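Local structure of probable transcriptional regulator, LysR family protein (Rhodococcus sp., 2QL3) at residues P17-L20 with P21-Y25. The protein probably acts as a DNA-binding transcriptional regulator of the LysR family, of which this chain is the C-terminal, presumably effector-binding, domain. Numbering follows the deposited sequence.
Sequences PTIL and PSMLY
Leu24 N donates to Leu20 O over 2.9 Å at an N-H...O angle of 177°, and Tyr25 N repeats the i to i+4 spacing on Pro21 O at 3.0 Å, so residues 20-25 form the first turn and a half of helix 20-30. Pro21 takes a first-turn position, where its lack of an N-H costs no helical bond; its CG lies 3.5 Å from Pro17 O, packing the ring against the incoming loop. One residue before the helix, Ile19 O accepts a hydrogen bond from a water at 2.7 Å, and the same water is hydrogen-bonded to Ser22 OG. With chi1 at 55°, OG sits between the backbone N and the carbonyl carbon, on the side of Ile19 O, where one water can span the two. On the buried side, Leu20 CD1 touches the CE methyl of Met23, a selenomethionine, at 3.5 Å and Leu24 CD2 at 4.0 Å; the bend at chi3 (34°) folds CE back toward the leucine. Pro21 and Ser22 also pack against Glu165 and Arg147, respectively, of the second subunit. Helix 20-30 covers the parallel strands of its alpha/beta subdomain in the periplasmic-binding-protein-like fold: Leu20 rests on Val9 of strand 5-11, Leu20 and Leu24 on Phe38 of strand 34-40, while Met23 touches Ile59 of strand 57-61 and Phe201 of helix 196-205.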
loop_
_atom_site.group_PDB
_atom_site.type_symbol
_atom_site.label_atom_id
_atom_site.label_comp_id
_atom_site.label_asym_id
_atom_site.label_seq_id
_atom_site.Cartn_x
_atom_site.Cartn_y
_atom_site.Cartn_z
ATOM N N PRO A 17 3.881 6.863 1.873
ATOM C CA PRO A 17 3.099 7.849 1.029
ATOM C C PRO A 17 2.523 9.085 1.741
ATOM O O PRO A 17 2.051 10.003 1.103
ATOM C CB PRO A 17 1.940 7.016 0.485
ATOM C CG PRO A 17 1.869 5.780 1.354
ATOM C CD PRO A 17 3.047 5.717 2.296
ATOM N N THR A 18 2.594 9.111 3.068
ATOM C CA THR A 18 1.881 10.133 3.821
ATOM C C THR A 18 2.857 11.195 4.305
ATOM O O THR A 18 2.600 12.401 4.131
ATOM C CB THR A 18 1.119 9.539 5.010
ATOM O OG1 THR A 18 2.020 8.747 5.775
ATOM C CG2 THR A 18 0.052 8.590 4.528
ATOM N N ILE A 19 3.966 10.755 4.905
ATOM C CA ILE A 19 4.921 11.677 5.497
ATOM C C ILE A 19 6.218 11.921 4.671
ATOM O O ILE A 19 6.693 13.061 4.521
ATOM C CB ILE A 19 5.169 11.224 6.973
ATOM C CG1 ILE A 19 4.053 11.883 7.811
ATOM C CG2 ILE A 19 6.471 11.687 7.467
ATOM C CD1 ILE A 19 3.700 11.188 9.112
ATOM N N LEU A 20 6.718 10.847 4.094
ATOM C CA LEU A 20 7.975 10.812 3.416
ATOM C C LEU A 20 8.079 11.619 2.117
ATOM O O LEU A 20 9.100 12.224 1.902
ATOM C CB LEU A 20 8.410 9.398 3.175
ATOM C CG LEU A 20 9.300 8.749 4.239
ATOM C CD1 LEU A 20 10.715 9.359 4.288
ATOM C CD2 LEU A 20 8.606 8.772 5.571
ATOM N N PRO A 21 7.034 11.630 1.275
ATOM C CA PRO A 21 7.206 12.326 -0.022
ATOM C C PRO A 21 7.632 13.780 0.097
ATOM O O PRO A 21 8.638 14.141 -0.512
ATOM C CB PRO A 21 5.849 12.192 -0.676
ATOM C CG PRO A 21 5.278 10.837 -0.068
ATOM C CD PRO A 21 5.716 10.972 1.384
ATOM N N SER A 22 6.922 14.602 0.899
ATOM C CA SER A 22 7.298 16.013 1.008
ATOM C C SER A 22 8.616 16.235 1.735
ATOM O O SER A 22 9.326 17.169 1.431
ATOM C CB SER A 22 6.187 16.902 1.622
ATOM O OG SER A 22 5.784 16.381 2.871
HETATM N N MSE A 23 8.903 15.394 2.736
HETATM C CA MSE A 23 10.170 15.428 3.445
HETATM C C MSE A 23 11.330 15.236 2.492
HETATM O O MSE A 23 12.238 16.008 2.495
HETATM C CB MSE A 23 10.241 14.273 4.468
HETATM C CG MSE A 23 10.128 14.678 5.870
HETATM SE SE MSE A 23 10.470 13.093 7.039
HETATM C CE MSE A 23 11.701 12.257 5.985
ATOM N N LEU A 24 11.292 14.168 1.702
ATOM C CA LEU A 24 12.361 13.888 0.712
ATOM C C LEU A 24 12.450 14.993 -0.327
ATOM O O LEU A 24 13.546 15.440 -0.678
ATOM C CB LEU A 24 12.162 12.519 0.020
ATOM C CG LEU A 24 12.856 11.309 0.710
ATOM C CD1 LEU A 24 13.386 11.616 2.144
ATOM C CD2 LEU A 24 12.113 9.991 0.581
ATOM N N TYR A 25 11.298 15.445 -0.818
ATOM C CA TYR A 25 11.287 16.567 -1.782
ATOM C C TYR A 25 11.912 17.811 -1.163
ATOM O O TYR A 25 12.879 18.355 -1.705
ATOM C CB TYR A 25 9.860 16.841 -2.317
ATOM C CG TYR A 25 9.885 17.787 -3.478
ATOM C CD1 TYR A 25 9.981 17.312 -4.784
ATOM C CD2 TYR A 25 9.888 19.145 -3.265
ATOM C CE1 TYR A 25 10.060 18.171 -5.863
ATOM C CE2 TYR A 25 9.978 20.031 -4.343
ATOM C CZ TYR A 25 10.058 19.521 -5.635
ATOM O OH TYR A 25 10.130 20.373 -6.700
HETATM O O HOH W 1 6.219 15.480 5.722
#